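Local coordinates for core protein VP7 (Bluetongue virus, PDB 1BVP) that forms homotrimers that assemble on a VP3 scaffold as capsomers of the viral inner capsid, at residues A[184-189]-A[245-250]. Sequence-based numbering, arbitrary orientation.
Sequences IYLVWR and IQVVFY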
ATOM      1  N   ILE A 184      -9.166 -10.356  16.099  1.00 18.68           N
ATOM      2  CA  ILE A 184     -10.113  -9.282  15.812  1.00 14.54           C
ATOM      3  C   ILE A 184      -9.720  -8.163  16.734  1.00 14.03           C
ATOM      4  O   ILE A 184      -9.502  -8.397  17.921  1.00 16.61           O
ATOM      5  CB  ILE A 184     -11.571  -9.720  16.104  1.00 13.68           C
ATOM      6  CG1 ILE A 184     -11.837 -11.047  15.401  1.00 12.88           C
ATOM      7  CG2 ILE A 184     -12.570  -8.680  15.587  1.00 11.00           C
ATOM      8  CD1 ILE A 184     -13.217 -11.520  15.493  1.00 14.73           C
ATOM      9  N   TYR A 185      -9.526  -6.974  16.172  1.00 10.27           N
ATOM     10  CA  TYR A 185      -9.114  -5.836  16.971  1.00 16.93           C
ATOM     11  C   TYR A 185     -10.295  -4.903  17.157  1.00 18.29           C
ATOM     12  O   TYR A 185     -10.851  -4.323  16.214  1.00 13.47           O
ATOM     13  CB  TYR A 185      -7.881  -5.142  16.369  1.00 17.59           C
ATOM     14  CG  TYR A 185      -6.683  -6.074  16.302  1.00 17.46           C
ATOM     15  CD1 TYR A 185      -6.514  -6.957  15.224  1.00 16.54           C
ATOM     16  CD2 TYR A 185      -5.773  -6.137  17.341  1.00 19.48           C
ATOM     17  CE1 TYR A 185      -5.482  -7.878  15.190  1.00 14.79           C
ATOM     18  CE2 TYR A 185      -4.722  -7.060  17.320  1.00 24.68           C
ATOM     19  CZ  TYR A 185      -4.585  -7.933  16.237  1.00 22.78           C
ATOM     20  OH  TYR A 185      -3.554  -8.859  16.235  1.00 24.57           O
ATOM     21  N   LEU A 186     -10.682  -4.837  18.420  1.00 19.52           N
ATOM     22  CA  LEU A 186     -11.818  -4.104  18.912  1.00 16.26           C
ATOM     23  C   LEU A 186     -11.528  -2.848  19.694  1.00 17.26           C
ATOM     24  O   LEU A 186     -10.449  -2.686  20.256  1.00 22.11           O
ATOM     25  CB  LEU A 186     -12.514  -5.018  19.914  1.00  9.73           C
ATOM     26  CG  LEU A 186     -13.562  -6.016  19.498  1.00 12.33           C
ATOM     27  CD1 LEU A 186     -13.516  -6.306  18.034  1.00 15.46           C
ATOM     28  CD2 LEU A 186     -13.387  -7.237  20.325  1.00 10.89           C
ATOM     29  N   VAL A 187     -12.500  -1.946  19.696  1.00 14.73           N
ATOM     30  CA  VAL A 187     -12.474  -0.798  20.601  1.00 21.16           C
ATOM     31  C   VAL A 187     -13.939  -0.543  20.922  1.00 19.72           C
ATOM     32  O   VAL A 187     -14.788  -0.650  20.031  1.00 19.14           O
ATOM     33  CB  VAL A 187     -11.622   0.467  20.195  1.00 20.14           C
ATOM     34  CG1 VAL A 187     -11.024   0.340  18.849  1.00 25.07           C
ATOM     35  CG2 VAL A 187     -12.403   1.746  20.423  1.00 14.09           C
ATOM     36  N   TRP A 188     -14.253  -0.476  22.222  1.00 23.67           N
ATOM     37  CA  TRP A 188     -15.651  -0.253  22.664  1.00 20.11           C
ATOM     38  C   TRP A 188     -15.852   1.109  23.279  1.00 17.94           C
ATOM     39  O   TRP A 188     -14.954   1.674  23.916  1.00 14.26           O
ATOM     40  CB  TRP A 188     -16.174  -1.360  23.604  1.00 16.48           C
ATOM     41  CG  TRP A 188     -15.692  -1.295  25.043  1.00 22.63           C
ATOM     42  CD1 TRP A 188     -14.565  -1.870  25.569  1.00 19.93           C
ATOM     43  CD2 TRP A 188     -16.311  -0.580  26.129  1.00 29.44           C
ATOM     44  NE1 TRP A 188     -14.434  -1.545  26.902  1.00 16.98           N
ATOM     45  CE2 TRP A 188     -15.487  -0.752  27.271  1.00 25.78           C
ATOM     46  CE3 TRP A 188     -17.491   0.179  26.250  1.00 28.79           C
ATOM     47  CZ2 TRP A 188     -15.797  -0.187  28.509  1.00 26.02           C
ATOM     48  CZ3 TRP A 188     -17.801   0.730  27.478  1.00 26.86           C
ATOM     49  CH2 TRP A 188     -16.954   0.548  28.593  1.00 24.43           C
ATOM     50  N   ARG A 189     -17.015   1.679  23.016  1.00 22.82           N
ATOM     51  CA  ARG A 189     -17.334   2.993  23.548  1.00 20.68           C
ATOM     52  C   ARG A 189     -18.740   3.011  24.166  1.00 23.18           C
ATOM     53  O   ARG A 189     -19.607   2.173  23.844  1.00 24.25           O
ATOM     54  CB  ARG A 189     -17.288   3.997  22.407  1.00 16.27           C
ATOM     55  CG  ARG A 189     -15.975   4.084  21.719  1.00 12.57           C
ATOM     56  CD  ARG A 189     -16.042   5.024  20.545  1.00 16.94           C
ATOM     57  NE  ARG A 189     -14.801   5.018  19.759  1.00 25.18           N
ATOM     58  CZ  ARG A 189     -14.552   4.199  18.728  1.00 20.56           C
ATOM     59  NH1 ARG A 189     -15.455   3.311  18.335  1.00 17.05           N
ATOM     60  NH2 ARG A 189     -13.395   4.255  18.084  1.00 15.95           N
ATOM     61  N   ILE A 245     -19.318  -1.347  19.773  1.00 16.08           N
ATOM     62  CA  ILE A 245     -18.090  -2.128  19.677  1.00 18.06           C
ATOM     63  C   ILE A 245     -17.689  -2.123  18.223  1.00 15.93           C
ATOM     64  O   ILE A 245     -18.455  -2.554  17.342  1.00 16.23           O
ATOM     65  CB  ILE A 245     -18.262  -3.550  20.146  1.00 15.98           C
ATOM     66  CG1 ILE A 245     -18.594  -3.558  21.641  1.00 16.55           C
ATOM     67  CG2 ILE A 245     -16.988  -4.298  19.896  1.00  9.45           C
ATOM     68  CD1 ILE A 245     -18.997  -4.945  22.151  1.00 14.19           C
ATOM     69  N   GLN A 246     -16.546  -1.493  17.975  1.00 16.18           N
ATOM     70  CA  GLN A 246     -15.988  -1.353  16.632  1.00 16.42           C
ATOM     71  C   GLN A 246     -14.886  -2.353  16.312  1.00 19.63           C
ATOM     72  O   GLN A 246     -13.971  -2.541  17.131  1.00 19.76           O
ATOM     73  CB  GLN A 246     -15.356   0.007  16.499  1.00  9.98           C
ATOM     74  CG  GLN A 246     -14.866   0.281  15.122  1.00 13.33           C
ATOM     75  CD  GLN A 246     -14.079   1.579  15.036  1.00 15.72           C
ATOM     76  OE1 GLN A 246     -13.957   2.317  16.021  1.00 16.25           O
ATOM     77  NE2 GLN A 246     -13.531   1.858  13.853  1.00 12.01           N
ATOM     78  N   VAL A 247     -14.985  -3.003  15.146  1.00 18.45           N
ATOM     79  CA  VAL A 247     -13.924  -3.908  14.690  1.00 20.67           C
ATOM     80  C   VAL A 247     -13.019  -3.007  13.831  1.00 19.35           C
ATOM     81  O   VAL A 247     -13.305  -2.756  12.640  1.00 24.18           O
ATOM     82  CB  VAL A 247     -14.438  -5.105  13.849  1.00 18.62           C
ATOM     83  CG1 VAL A 247     -13.278  -5.854  13.260  1.00 16.59           C
ATOM     84  CG2 VAL A 247     -15.227  -6.055  14.715  1.00 19.97           C
ATOM     85  N   VAL A 248     -11.960  -2.481  14.451  1.00 12.73           N
ATOM     86  CA  VAL A 248     -11.050  -1.597  13.747  1.00 15.29           C
ATOM     87  C   VAL A 248     -10.324  -2.263  12.564  1.00 19.72           C
ATOM     88  O   VAL A 248     -10.119  -1.629  11.527  1.00 19.53           O
ATOM     89  CB  VAL A 248     -10.177  -0.775  14.703  1.00 14.14           C
ATOM     90  CG1 VAL A 248     -10.005  -1.470  15.975  1.00 17.42           C
ATOM     91  CG2 VAL A 248      -8.877  -0.439  14.065  1.00 19.41           C
ATOM     92  N   PHE A 249     -10.002  -3.550  12.704  1.00 17.07           N
ATOM     93  CA  PHE A 249      -9.432  -4.374  11.634  1.00 11.98           C
ATOM     94  C   PHE A 249      -9.270  -5.765  12.177  1.00 13.84           C
ATOM     95  O   PHE A 249      -9.255  -5.966  13.391  1.00 16.90           O
ATOM     96  CB  PHE A 249      -8.100  -3.856  11.074  1.00 16.88           C
ATOM     97  CG  PHE A 249      -6.957  -3.933  12.034  1.00 16.93           C
ATOM     98  CD1 PHE A 249      -6.678  -2.873  12.891  1.00 16.63           C
ATOM     99  CD2 PHE A 249      -6.155  -5.065  12.089  1.00 17.27           C
ATOM    100  CE1 PHE A 249      -5.610  -2.944  13.800  1.00 15.32           C
ATOM    101  CE2 PHE A 249      -5.088  -5.138  12.996  1.00 14.43           C
ATOM    102  CZ  PHE A 249      -4.819  -4.077  13.850  1.00 12.07           C
ATOM    103  N   TYR A 250      -9.204  -6.738  11.284  1.00 16.08           N
ATOM    104  CA  TYR A 250      -9.018  -8.122  11.705  1.00 20.03           C
ATOM    105  C   TYR A 250      -7.994  -8.798  10.780  1.00 21.45           C
ATOM    106  O   TYR A 250      -7.708  -8.272   9.696  1.00 16.83           O
ATOM    107  CB  TYR A 250     -10.345  -8.894  11.672  1.00 14.29           C
ATOM    108  CG  TYR A 250     -10.951  -9.109  10.293  1.00  6.51           C
ATOM    109  CD1 TYR A 250     -11.545  -8.051   9.596  1.00  5.51           C
ATOM    110  CD2 TYR A 250     -10.979 -10.384   9.706  1.00  5.58           C
ATOM    111  CE1 TYR A 250     -12.164  -8.261   8.339  1.00  4.17           C
ATOM    112  CE2 TYR A 250     -11.599 -10.610   8.458  1.00  2.00           C
ATOM    113  CZ  TYR A 250     -12.192  -9.545   7.797  1.00  6.72           C
ATOM    114  OH  TYR A 250     -12.920  -9.764   6.651  1.00 19.70           O
TER
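Val187 and Gln246 form an antiparallel hydrogen-bonded pair (Gln246 N to Val187 O 2.8 Å, Val187 N to Gln246 O 3.0 Å), joining neighbouring strands in the jelly-roll β-sandwich domain of VP7. The two segments run antiparallel, their N-to-C directions 151° apart. Val248 breaks the regular register as the extra residue of a β bulge: its helix-like backbone lets Val248 and Phe249 together stand against Tyr185, while Val248 N gives a weak bond to Tyr185 O and Tyr185 N donates to Phe249 O at 3.0 Å.

The face bearing Ile184, Leu186, Trp188, Ile245, Val247 and Tyr250 is largely apolar, consistent with the inside of a sandwich. Leu186 reaches between Ile245 and Val247, its CD1 3.7 Å from Val247 CG2, and Ile184 CG2 meets the same valine. Trp188 meets Ile245 CG1 through CB, while its indole leads away and NE1 bonds Met217 O.

The face bearing Tyr185, Val187, Gln246 and Phe249 meets a second subunit of the trimer. The rings of Tyr185 and Phe249 lie nearly parallel (20°) but slid apart, centroids 4.5 Å from each other, and both pack on Ile298 of that subunit. Beyond Val187, extended Arg189 and Gln246 side chains converge. Arg189, a multiple donor, bonds Leu130 O through NH2 and Thr132 OG1 through NE, both of the second subunit. Gln246, with CG anti to its backbone N (chi1 -175°), places OE1 in the guanidinium plane, where it accepts from both Arg189 NH1 and NH2, each at 2.9 Å.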